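Local structure of ATP12 ATPase (Paracoccus denitrificans, 2R31) at residues Ala14-His19 and Ala52-Trp57; Asn76-Lys81 and Asp162-Thr167; Gly98-Ser103 and Ser178-Leu183; Ser103-Ala108 and Gly119-Ile124. The protein probably acts as a chaperone in the assembly of the F1-ATPase. One frame throughout, in Å; residues are numbered along the deposited sequence.

Contact 1: residues Ala14-His19 and Ala52-Trp57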
loop_
_atom_site.group_PDB
_atom_site.type_symbol
_atom_site.label_atom_id
_atom_site.label_comp_id
_atom_site.label_asym_id
_atom_site.label_seq_id
_atom_site.Cartn_x
_atom_site.Cartn_y
_atom_site.Cartn_z
ATOM N N ALA A 14 -28.542 7.183 12.812
ATOM C CA ALA A 14 -29.345 7.635 11.700
ATOM C C ALA A 14 -28.522 8.413 10.689
ATOM O O ALA A 14 -28.513 8.083 9.494
ATOM C CB ALA A 14 -30.584 8.420 12.177
ATOM N N SER A 15 -27.799 9.416 11.168
ATOM C CA SER A 15 -27.136 10.390 10.339
ATOM C C SER A 15 -25.608 10.250 10.378
ATOM O O SER A 15 -25.041 9.772 11.361
ATOM C CB SER A 15 -27.469 11.832 10.778
ATOM O OG SER A 15 -26.836 12.182 11.990
ATOM N N VAL A 16 -24.960 10.686 9.303
ATOM C CA VAL A 16 -23.512 10.698 9.169
ATOM C C VAL A 16 -23.124 12.083 8.608
ATOM O O VAL A 16 -23.768 12.573 7.669
ATOM C CB VAL A 16 -22.977 9.610 8.238
ATOM C CG1 VAL A 16 -21.482 9.625 8.197
ATOM C CG2 VAL A 16 -23.483 8.245 8.699
ATOM N N GLY A 17 -22.064 12.667 9.124
ATOM C CA GLY A 17 -21.530 13.919 8.567
ATOM C C GLY A 17 -20.031 14.026 8.932
ATOM O O GLY A 17 -19.469 13.055 9.439
ATOM N N ILE A 18 -19.454 15.187 8.642
ATOM C CA ILE A 18 -18.069 15.426 8.956
ATOM C C ILE A 18 -17.908 16.812 9.595
ATOM O O ILE A 18 -18.777 17.669 9.437
ATOM C CB ILE A 18 -17.142 15.282 7.719
ATOM C CG1 ILE A 18 -17.354 16.352 6.657
ATOM C CG2 ILE A 18 -17.296 13.860 7.141
ATOM C CD1 ILE A 18 -16.284 16.393 5.592
ATOM N N HIS A 19 -16.803 17.051 10.268
ATOM C CA HIS A 19 -16.513 18.334 10.891
ATOM C C HIS A 19 -15.031 18.454 11.151
ATOM O O HIS A 19 -14.415 17.504 11.641
ATOM C CB HIS A 19 -17.282 18.417 12.242
ATOM C CG HIS A 19 -17.027 19.689 12.976
ATOM N ND1 HIS A 19 -17.407 20.930 12.510
ATOM C CD2 HIS A 19 -16.354 19.895 14.150
ATOM C CE1 HIS A 19 -16.985 21.845 13.386
ATOM N NE2 HIS A 19 -16.350 21.256 14.400
ATOM N N ALA A 52 -15.140 10.414 2.134
ATOM C CA ALA A 52 -15.155 9.039 1.657
ATOM C C ALA A 52 -15.383 8.052 2.793
ATOM O O ALA A 52 -16.081 7.026 2.616
ATOM C CB ALA A 52 -13.878 8.758 0.886
ATOM N N ILE A 53 -14.831 8.301 3.973
ATOM C CA ILE A 53 -15.095 7.483 5.150
ATOM C C ILE A 53 -16.547 7.686 5.580
ATOM O O ILE A 53 -17.244 6.698 5.912
ATOM C CB ILE A 53 -14.068 7.720 6.261
ATOM C CG1 ILE A 53 -12.751 7.090 5.839
ATOM C CG2 ILE A 53 -14.549 7.139 7.597
ATOM C CD1 ILE A 53 -11.590 7.314 6.779
ATOM N N ALA A 54 -17.062 8.908 5.584
ATOM C CA ALA A 54 -18.461 9.133 5.884
ATOM C C ALA A 54 -19.347 8.308 4.952
ATOM O O ALA A 54 -20.336 7.735 5.408
ATOM C CB ALA A 54 -18.783 10.605 5.819
ATOM N N GLU A 55 -19.007 8.232 3.659
ATOM C CA GLU A 55 -19.780 7.401 2.740
ATOM C C GLU A 55 -19.800 5.946 3.170
ATOM O O GLU A 55 -20.815 5.236 3.021
ATOM C CB GLU A 55 -19.277 7.543 1.300
ATOM C CG GLU A 55 -19.493 8.863 0.605
ATOM C CD GLU A 55 -18.745 9.062 -0.688
ATOM O OE1 GLU A 55 -17.764 8.323 -0.973
ATOM O OE2 GLU A 55 -19.079 9.987 -1.475
ATOM N N GLU A 56 -18.686 5.409 3.679
ATOM C CA GLU A 56 -18.651 4.031 4.173
ATOM C C GLU A 56 -19.649 3.837 5.314
ATOM O O GLU A 56 -20.378 2.846 5.365
ATOM C CB GLU A 56 -17.259 3.619 4.630
ATOM C CG GLU A 56 -16.230 3.583 3.523
ATOM C CD GLU A 56 -14.864 3.096 3.950
ATOM O OE1 GLU A 56 -14.530 3.099 5.150
ATOM O OE2 GLU A 56 -14.084 2.717 3.019
ATOM N N TRP A 57 -19.684 4.756 6.253
ATOM C CA TRP A 57 -20.577 4.631 7.415
ATOM C C TRP A 57 -22.047 4.910 7.042
ATOM O O TRP A 57 -22.928 4.292 7.605
ATOM C CB TRP A 57 -20.076 5.569 8.559
ATOM C CG TRP A 57 -18.821 4.941 9.142
ATOM C CD1 TRP A 57 -17.538 5.078 8.695
ATOM C CD2 TRP A 57 -18.742 4.013 10.207
ATOM N NE1 TRP A 57 -16.671 4.339 9.418
ATOM C CE2 TRP A 57 -17.392 3.639 10.367
ATOM C CE3 TRP A 57 -19.684 3.418 11.073
ATOM C CZ2 TRP A 57 -16.962 2.738 11.310
ATOM C CZ3 TRP A 57 -19.262 2.535 11.999
ATOM C CH2 TRP A 57 -17.915 2.184 12.152
#
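V16 and I18 bracket the methyl of A54 where an edge strand of the N-terminal antiparallel sheet packs against helix 47-58. The short axes run nearly antiparallel, at 158°, and approach to 8.0 Å, a close spacing that suits the small alanine at the point of meeting. The A54 methyl is the bump of the helix: it enters the dip between V16 CG1 at 3.7 Å and I18 CG2 at 3.8 Å. Two residues apart on an extended strand, V16 and I18 both face the helix, and their branched side chains form the walls of that dip, while G17 between them turns its other side to the helix. V16 is in turn the bump of the strand. Its CG1, anti to the backbone N (chi1 -177°), lies against A54 O at 3.6 Å, and its CG2 reaches over the last turn to W57 C at 4.0 Å. An alanine in place of V16 would probably open a gap beside A54 and W57, since both methyls that fill the groove between them would be gone. I18 also packs against E47, A50 and L51, which extends the seam toward the start of the helix. The indole of W57 leads away from the strand, meeting the ring of W13 and giving its NE1 hydrogen to T72 OG1. From W57 the strand receives mainly backbone and CB, the latter 4.3 Å from V16 CG1.

Contact 2: residues Asn76-Lys81 and Asp162-Thr167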
loop_
_atom_site.group_PDB
_atom_site.type_symbol
_atom_site.label_atom_id
_atom_site.label_comp_id
_atom_site.label_asym_id
_atom_site.label_seq_id
_atom_site.Cartn_x
_atom_site.Cartn_y
_atom_site.Cartn_z
ATOM N N ASN A 76 -7.768 3.557 10.635
ATOM C CA ASN A 76 -7.543 2.959 11.951
ATOM C C ASN A 76 -6.087 2.554 12.079
ATOM O O ASN A 76 -5.438 2.742 13.119
ATOM C CB ASN A 76 -8.447 1.750 12.150
ATOM C CG ASN A 76 -9.897 2.098 12.386
ATOM O OD1 ASN A 76 -10.237 3.204 12.780
ATOM N ND2 ASN A 76 -10.752 1.074 12.185
ATOM N N SER A 77 -5.503 1.940 11.046
ATOM C CA SER A 77 -4.083 1.544 11.079
ATOM C C SER A 77 -3.164 2.744 11.132
ATOM O O SER A 77 -2.179 2.762 11.841
ATOM C CB SER A 77 -3.791 0.656 9.882
ATOM O OG SER A 77 -2.426 0.287 9.901
ATOM N N ALA A 78 -3.490 3.779 10.359
ATOM C CA ALA A 78 -2.672 4.988 10.403
ATOM C C ALA A 78 -2.590 5.521 11.827
ATOM O O ALA A 78 -1.531 5.900 12.333
ATOM C CB ALA A 78 -3.230 6.057 9.474
ATOM N N ILE A 79 -3.729 5.616 12.502
ATOM C CA ILE A 79 -3.800 6.227 13.821
ATOM C C ILE A 79 -3.232 5.306 14.878
ATOM O O ILE A 79 -2.451 5.768 15.755
ATOM C CB ILE A 79 -5.259 6.641 14.122
ATOM C CG1 ILE A 79 -5.702 7.743 13.179
ATOM C CG2 ILE A 79 -5.415 7.073 15.604
ATOM C CD1 ILE A 79 -7.198 7.901 13.017
ATOM N N GLU A 80 -3.581 4.024 14.879
ATOM C CA GLU A 80 -3.225 3.119 15.953
ATOM C C GLU A 80 -1.823 2.518 15.801
ATOM O O GLU A 80 -1.199 2.198 16.835
ATOM C CB GLU A 80 -4.196 1.951 16.066
ATOM C CG GLU A 80 -5.598 2.436 16.459
ATOM C CD GLU A 80 -6.506 1.370 16.915
ATOM O OE1 GLU A 80 -6.263 0.159 16.688
ATOM O OE2 GLU A 80 -7.512 1.619 17.609
ATOM N N LYS A 81 -1.348 2.329 14.582
ATOM C CA LYS A 81 -0.124 1.591 14.275
ATOM C C LYS A 81 0.949 2.440 13.637
ATOM O O LYS A 81 2.063 2.498 14.121
ATOM C CB LYS A 81 -0.454 0.349 13.452
ATOM C CG LYS A 81 -1.437 -0.607 14.079
ATOM C CD LYS A 81 -2.121 -1.730 13.385
ATOM C CE LYS A 81 -2.637 -1.552 11.994
ATOM N NZ LYS A 81 -2.801 -2.748 11.149
ATOM N N ASP A 162 4.176 11.915 4.963
ATOM C CA ASP A 162 3.335 12.142 6.099
ATOM C C ASP A 162 2.791 10.790 6.597
ATOM O O ASP A 162 2.933 9.764 5.958
ATOM C CB ASP A 162 2.231 13.143 5.809
ATOM C CG ASP A 162 1.293 12.871 4.638
ATOM O OD1 ASP A 162 1.212 11.720 4.233
ATOM O OD2 ASP A 162 0.654 13.831 4.151
ATOM N N PRO A 163 2.241 10.710 7.813
ATOM C CA PRO A 163 1.858 9.415 8.369
ATOM C C PRO A 163 0.772 8.667 7.615
ATOM O O PRO A 163 0.854 7.420 7.479
ATOM C CB PRO A 163 1.366 9.781 9.817
ATOM C CG PRO A 163 2.206 10.991 10.083
ATOM C CD PRO A 163 2.203 11.820 8.814
ATOM N N PHE A 164 -0.251 9.356 7.093
ATOM C CA PHE A 164 -1.262 8.657 6.331
ATOM C C PHE A 164 -0.696 8.224 4.975
ATOM O O PHE A 164 -1.063 7.142 4.477
ATOM C CB PHE A 164 -2.522 9.531 6.165
ATOM C CG PHE A 164 -3.467 9.493 7.355
ATOM C CD1 PHE A 164 -3.058 9.883 8.626
ATOM C CD2 PHE A 164 -4.751 9.030 7.215
ATOM C CE1 PHE A 164 -3.904 9.829 9.702
ATOM C CE2 PHE A 164 -5.620 8.965 8.275
ATOM C CZ PHE A 164 -5.190 9.356 9.519
ATOM N N GLY A 165 0.211 8.987 4.402
ATOM C CA GLY A 165 0.865 8.587 3.180
ATOM C C GLY A 165 1.755 7.361 3.373
ATOM O O GLY A 165 1.784 6.465 2.519
ATOM N N LEU A 166 2.470 7.308 4.497
ATOM C CA LEU A 166 3.273 6.135 4.809
ATOM C C LEU A 166 2.404 4.890 4.968
ATOM O O LEU A 166 2.767 3.794 4.553
ATOM C CB LEU A 166 4.084 6.410 6.104
ATOM C CG LEU A 166 5.127 5.353 6.450
ATOM C CD1 LEU A 166 6.246 5.301 5.433
ATOM C CD2 LEU A 166 5.707 5.591 7.849
ATOM N N THR A 167 1.225 5.087 5.590
ATOM C CA THR A 167 0.257 3.996 5.747
ATOM C C THR A 167 -0.147 3.459 4.378
ATOM O O THR A 167 -0.178 2.251 4.176
ATOM C CB THR A 167 -0.957 4.474 6.538
ATOM O OG1 THR A 167 -0.534 4.920 7.838
ATOM C CG2 THR A 167 -1.955 3.337 6.730
#
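Helix 76-81 and segment 163-167, the start of helix 163-174, meet at 115°, their short axes 9.2 Å apart at closest approach and the CA atoms of A78 and T167 5.6 Å apart. This is a helix-helix crossing in which an N-capped helix start is laid against the C-terminal half of helix 70-82, at a position where alanine lets the backbones come close. The A78 methyl is set over the centre of the F164 ring in a CH-pi contact, 3.7 Å from the centroid and only 5° off the ring normal. All six ring carbons are therefore almost equally far from it. I79 adds a second touch, its CG1 coming obliquely to F164 CZ at 4.0 Å, while P45 packs on the phenylalanine from a loop. A leucine in place of F164 would probably lose the flat surface under the A78 methyl and leave I79 CG1 more loosely packed. T167 also packs on A78, its OG1 3.3 Å from A78 CA and CG2 turned to it as well. Threonine suits a place against a neighbouring helix, because its hydroxyl can be satisfied within its own turn: OG1 donates to P163 O. D162 caps the same turn, with OD1 accepting from G165 N and also forming a salt bridge with R238. The P163 carbonyl takes T167 OG1 and T167 N from opposite faces of its plane, with OG1 at 2.9 Å.

Contact 3: residues Gly98-Ser103 and Ser178-Leu183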
loop_
_atom_site.group_PDB
_atom_site.type_symbol
_atom_site.label_atom_id
_atom_site.label_comp_id
_atom_site.label_asym_id
_atom_site.label_seq_id
_atom_site.Cartn_x
_atom_site.Cartn_y
_atom_site.Cartn_z
ATOM N N GLY A 98 17.027 -2.515 -0.174
ATOM C CA GLY A 98 18.122 -3.500 -0.150
ATOM C C GLY A 98 17.647 -4.936 -0.412
ATOM O O GLY A 98 18.503 -5.822 -0.482
ATOM N N THR A 99 16.349 -5.156 -0.530
ATOM C CA THR A 99 15.728 -6.443 -0.730
ATOM C C THR A 99 14.604 -6.301 -1.742
ATOM O O THR A 99 13.465 -6.727 -1.508
ATOM C CB THR A 99 15.156 -7.029 0.594
ATOM O OG1 THR A 99 14.098 -6.204 1.118
ATOM C CG2 THR A 99 16.194 -7.203 1.691
ATOM N N ASP A 100 14.887 -5.628 -2.871
ATOM C CA ASP A 100 13.824 -5.267 -3.767
ATOM C C ASP A 100 13.585 -6.360 -4.805
ATOM O O ASP A 100 14.541 -6.801 -5.464
ATOM C CB ASP A 100 14.149 -3.914 -4.459
ATOM C CG ASP A 100 12.896 -3.252 -4.991
ATOM O OD1 ASP A 100 12.307 -3.788 -5.973
ATOM O OD2 ASP A 100 12.508 -2.213 -4.402
ATOM N N LEU A 101 12.322 -6.734 -5.023
ATOM C CA LEU A 101 11.962 -7.665 -6.089
ATOM C C LEU A 101 12.700 -7.356 -7.399
ATOM O O LEU A 101 13.121 -8.261 -8.114
ATOM C CB LEU A 101 10.447 -7.552 -6.316
ATOM C CG LEU A 101 9.841 -8.537 -7.300
ATOM C CD1 LEU A 101 9.694 -9.926 -6.660
ATOM C CD2 LEU A 101 8.472 -8.038 -7.784
ATOM N N LEU A 102 12.781 -6.069 -7.745
ATOM C CA LEU A 102 13.276 -5.680 -9.057
ATOM C C LEU A 102 14.787 -5.905 -9.194
ATOM O O LEU A 102 15.306 -5.875 -10.337
ATOM C CB LEU A 102 12.952 -4.250 -9.395
ATOM C CG LEU A 102 11.516 -3.780 -9.237
ATOM C CD1 LEU A 102 11.360 -2.427 -9.937
ATOM C CD2 LEU A 102 10.477 -4.764 -9.787
ATOM N N SER A 103 15.494 -6.076 -8.084
ATOM C CA SER A 103 16.951 -6.330 -8.092
ATOM C C SER A 103 17.286 -7.793 -8.247
ATOM O O SER A 103 18.402 -8.104 -8.673
ATOM C CB SER A 103 17.606 -5.881 -6.770
ATOM O OG SER A 103 17.648 -4.488 -6.642
ATOM N N SER A 178 8.556 -4.857 -3.117
ATOM C CA SER A 178 9.376 -3.912 -3.846
ATOM C C SER A 178 9.131 -2.490 -3.345
ATOM O O SER A 178 8.023 -1.963 -3.464
ATOM C CB SER A 178 9.063 -3.956 -5.341
ATOM O OG SER A 178 9.779 -2.980 -6.058
ATOM N N LEU A 179 10.205 -1.854 -2.831
ATOM C CA LEU A 179 10.097 -0.419 -2.566
ATOM C C LEU A 179 9.947 0.364 -3.844
ATOM O O LEU A 179 9.192 1.349 -3.862
ATOM C CB LEU A 179 11.348 0.048 -1.769
ATOM C CG LEU A 179 11.323 1.534 -1.429
ATOM C CD1 LEU A 179 10.146 1.926 -0.589
ATOM C CD2 LEU A 179 12.630 1.893 -0.711
ATOM N N ILE A 180 10.674 -0.008 -4.904
ATOM C CA ILE A 180 10.574 0.756 -6.143
ATOM C C ILE A 180 9.152 0.737 -6.698
ATOM O O ILE A 180 8.639 1.789 -7.123
ATOM C CB ILE A 180 11.599 0.295 -7.170
ATOM C CG1 ILE A 180 13.038 0.420 -6.633
ATOM C CG2 ILE A 180 11.427 1.041 -8.488
ATOM C CD1 ILE A 180 13.380 1.777 -5.968
ATOM N N LEU A 181 8.498 -0.432 -6.725
ATOM C CA LEU A 181 7.128 -0.433 -7.221
ATOM C C LEU A 181 6.206 0.366 -6.349
ATOM O O LEU A 181 5.289 1.061 -6.842
ATOM C CB LEU A 181 6.585 -1.859 -7.365
ATOM C CG LEU A 181 7.264 -2.746 -8.423
ATOM C CD1 LEU A 181 6.629 -4.125 -8.403
ATOM C CD2 LEU A 181 7.189 -2.136 -9.805
ATOM N N GLY A 182 6.375 0.332 -5.018
ATOM C CA GLY A 182 5.521 1.133 -4.167
ATOM C C GLY A 182 5.718 2.639 -4.373
ATOM O O GLY A 182 4.748 3.398 -4.473
ATOM N N LEU A 183 6.990 3.058 -4.420
ATOM C CA LEU A 183 7.276 4.465 -4.677
ATOM C C LEU A 183 6.770 4.890 -6.057
ATOM O O LEU A 183 6.281 6.005 -6.223
ATOM C CB LEU A 183 8.768 4.780 -4.539
ATOM C CG LEU A 183 9.314 4.658 -3.113
ATOM C CD1 LEU A 183 10.813 4.855 -3.126
ATOM C CD2 LEU A 183 8.660 5.612 -2.164
#
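The carboxylate of D100 is the flat group at the heart of this contact, and its bonds to S178 and I180 gather near its rim. I180 N approaches D100 OD2 on the syn lone pair at 2.9 Å, in a nearly straight bond of 169°. S178 OG gives its hydrogen to D100 OD1 at 2.7 Å, also from the syn side but 19° out of the carboxylate plane. The anti lone pair of OD1 is taken by L102 N of the same loop, so two donors hold that oxygen. With CG anti to its backbone N (chi1 -159°), D100 is directed into the start of helix 179-186. Gripped through both oxygens, the group is unlikely to turn easily. Within the loop the bond to L102 N closes an Asx turn. Across the contact S178 is the N-cap: its OG accepts from L181 N at 2.9 Å while donating to D100, so the one hydroxyl serves both the helix and the loop. Aspartate fits here because the N-H groups of the first turn, which have no carbonyl of a preceding turn to bond, together with the helix dipole, would probably stabilise its negative charge in a buried setting. Leucines close over these polar groups. L102 reaches CD1 to I180 CG2 at 3.8 Å and CD2 to L181 CG at 4.0 Å, its CG resting 3.7 Å from S178 OG. Helix 110-130 backs the same leucine through W120, L123 and I124. More peripheral, L101 sets its CB 4.0 Å from S178 CB.

Contact 4: residues Ser103-Ala108 and Gly119-Ile124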
loop_
_atom_site.group_PDB
_atom_site.type_symbol
_atom_site.label_atom_id
_atom_site.label_comp_id
_atom_site.label_asym_id
_atom_site.label_seq_id
_atom_site.Cartn_x
_atom_site.Cartn_y
_atom_site.Cartn_z
ATOM N N SER A 103 15.494 -6.076 -8.084
ATOM C CA SER A 103 16.951 -6.330 -8.092
ATOM C C SER A 103 17.286 -7.793 -8.247
ATOM O O SER A 103 18.402 -8.104 -8.673
ATOM C CB SER A 103 17.606 -5.881 -6.770
ATOM O OG SER A 103 17.648 -4.488 -6.642
ATOM N N TYR A 104 16.405 -8.709 -7.918
ATOM C CA TYR A 104 16.742 -10.142 -7.780
ATOM C C TYR A 104 16.212 -10.895 -8.985
ATOM O O TYR A 104 15.092 -11.462 -8.963
ATOM C CB TYR A 104 16.252 -10.685 -6.385
ATOM C CG TYR A 104 17.252 -10.101 -5.416
ATOM C CD1 TYR A 104 18.477 -10.745 -5.228
ATOM C CD2 TYR A 104 17.037 -8.936 -4.734
ATOM C CE1 TYR A 104 19.443 -10.251 -4.375
ATOM C CE2 TYR A 104 17.972 -8.413 -3.882
ATOM C CZ TYR A 104 19.181 -9.073 -3.692
ATOM O OH TYR A 104 20.145 -8.552 -2.827
ATOM N N ARG A 105 16.974 -10.920 -10.059
ATOM C CA ARG A 105 16.556 -11.510 -11.354
ATOM C C ARG A 105 16.777 -12.997 -11.325
ATOM O O ARG A 105 17.606 -13.507 -10.547
ATOM C CB ARG A 105 17.366 -10.856 -12.500
ATOM C CG ARG A 105 17.405 -9.345 -12.605
ATOM C CD ARG A 105 16.088 -8.723 -12.879
ATOM N NE ARG A 105 15.922 -7.286 -12.740
ATOM C CZ ARG A 105 16.066 -6.392 -13.710
ATOM N NH1 ARG A 105 16.412 -6.795 -14.921
ATOM N NH2 ARG A 105 15.844 -5.103 -13.420
ATOM N N ALA A 106 16.047 -13.726 -12.149
ATOM C CA ALA A 106 16.429 -15.100 -12.475
ATOM C C ALA A 106 17.784 -15.173 -13.161
ATOM O O ALA A 106 18.303 -14.285 -13.853
ATOM C CB ALA A 106 15.348 -15.683 -13.367
ATOM N N ASP A 107 18.361 -16.315 -13.084
ATOM C CA ASP A 107 19.482 -16.535 -13.996
ATOM C C ASP A 107 19.110 -17.495 -15.135
ATOM O O ASP A 107 19.996 -17.739 -15.939
ATOM C CB ASP A 107 20.717 -16.910 -13.181
ATOM C CG ASP A 107 20.628 -18.264 -12.537
ATOM O OD1 ASP A 107 19.638 -18.972 -12.727
ATOM O OD2 ASP A 107 21.578 -18.544 -11.805
ATOM N N ALA A 108 17.893 -17.991 -15.180
ATOM C CA ALA A 108 17.416 -18.891 -16.192
ATOM C C ALA A 108 15.931 -19.101 -16.018
ATOM O O ALA A 108 15.394 -18.912 -14.927
ATOM C CB ALA A 108 18.065 -20.263 -16.046
ATOM N N GLY A 119 10.239 -5.646 -18.308
ATOM C CA GLY A 119 9.287 -5.013 -17.395
ATOM C C GLY A 119 9.923 -4.132 -16.347
ATOM O O GLY A 119 9.405 -3.096 -15.951
ATOM N N TRP A 120 11.060 -4.581 -15.808
ATOM C CA TRP A 120 11.637 -3.979 -14.616
ATOM C C TRP A 120 12.734 -2.963 -14.865
ATOM O O TRP A 120 12.900 -2.023 -14.073
ATOM C CB TRP A 120 12.179 -5.068 -13.679
ATOM C CG TRP A 120 11.107 -5.988 -13.141
ATOM C CD1 TRP A 120 9.741 -5.790 -13.163
ATOM C CD2 TRP A 120 11.318 -7.239 -12.480
ATOM N NE1 TRP A 120 9.122 -6.837 -12.559
ATOM C CE2 TRP A 120 10.040 -7.727 -12.143
ATOM C CE3 TRP A 120 12.430 -7.970 -12.140
ATOM C CZ2 TRP A 120 9.869 -8.959 -11.481
ATOM C CZ3 TRP A 120 12.254 -9.176 -11.487
ATOM C CH2 TRP A 120 10.997 -9.678 -11.158
ATOM N N ASP A 121 13.494 -3.100 -15.948
ATOM C CA ASP A 121 14.559 -2.123 -16.203
ATOM C C ASP A 121 14.000 -0.698 -16.314
ATOM O O ASP A 121 14.653 0.221 -15.817
ATOM C CB ASP A 121 15.378 -2.498 -17.427
ATOM C CG ASP A 121 16.309 -3.669 -17.267
ATOM O OD1 ASP A 121 16.461 -4.179 -16.142
ATOM O OD2 ASP A 121 16.870 -4.123 -18.293
ATOM N N PRO A 122 12.832 -0.446 -16.912
ATOM C CA PRO A 122 12.329 0.940 -16.926
ATOM C C PRO A 122 12.090 1.490 -15.548
ATOM O O PRO A 122 12.218 2.701 -15.330
ATOM C CB PRO A 122 11.052 0.833 -17.739
ATOM C CG PRO A 122 11.292 -0.329 -18.672
ATOM C CD PRO A 122 12.018 -1.310 -17.807
ATOM N N LEU A 123 11.689 0.663 -14.587
ATOM C CA LEU A 123 11.434 1.097 -13.236
ATOM C C LEU A 123 12.712 1.349 -12.455
ATOM O O LEU A 123 12.800 2.312 -11.688
ATOM C CB LEU A 123 10.476 0.120 -12.506
ATOM C CG LEU A 123 9.034 0.612 -12.902
ATOM C CD1 LEU A 123 8.612 0.193 -14.219
ATOM C CD2 LEU A 123 8.493 1.295 -11.750
ATOM N N ILE A 124 13.716 0.500 -12.664
ATOM C CA ILE A 124 15.050 0.773 -12.148
ATOM C C ILE A 124 15.535 2.126 -12.691
ATOM O O ILE A 124 16.105 2.939 -11.934
ATOM C CB ILE A 124 16.019 -0.384 -12.465
ATOM C CG1 ILE A 124 15.620 -1.728 -11.796
ATOM C CG2 ILE A 124 17.495 -0.055 -12.179
ATOM C CD1 ILE A 124 15.698 -1.717 -10.284
#
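R105 bends at chi2 (-64°), which puts CD against W120, 3.8 Å from CE3, before the extended next torsion carries NE onward. NE lies in the plane of the indole at its edge, 3.6 Å from CE3. With NE so placed and the guanidinium and indole planes 72° apart, this is not a stack. One guanidinium face receives W120 CB, 3.7 Å from R105 NH2, and I124 CG1 lies near the plane at the edge, 3.8 Å from the same nitrogen. D121, with CG anti to its carbonyl carbon, offers a single oxygen to the end of the arginine. R105 NH1 and NH2 both give hydrogens to D121 OD1, each at 2.9 Å, in an end-on salt bridge. OD1 is in the guanidinium plane, but the carboxylate is turned against it. NH2 meets OD1 nearly along its C-O bond, whereas NH1 comes from the syn side, 29° out of the carboxylate plane. The contact joins the first strand of a beta-alpha-beta unit, 104-105, to its connecting helix, 110-130, with strand 138-139 completing the unit. Tryptophan provides a broad apolar edge for the aliphatic part of the arginine and still satisfies its own NE1 through L198 O. R105 NE is held by L102 O, which helps fix the rotation of the guanidinium. Because D121 OD2 binds a Tris molecule, probably from the crystallisation liquor, the carboxylate lies between two donors that are likely to be positively charged, an arrangement that would probably favour its ionised form.

How the contacts relate
From the N terminus, contact 1 comes first and is complete before any other opens: it closes a short loop that brings helix 47-58 back onto the N-terminal sheet. Contact 2 starts on the next helix, 70-82, and reaches far ahead to helix 163-174. Contact 3 opens within that span but ends beyond it, on helix 179-186, so contacts 2 and 3 cross. Contact 4 closes the shortest loop and falls within the spans of both. Contacts 3 and 4 share S103 and touch, L102 packing on W120, which joins the beta-alpha-beta unit to helix 179-186. Contact 1 lies across the chain's centre from them, about 36 and 44 Å away between centres.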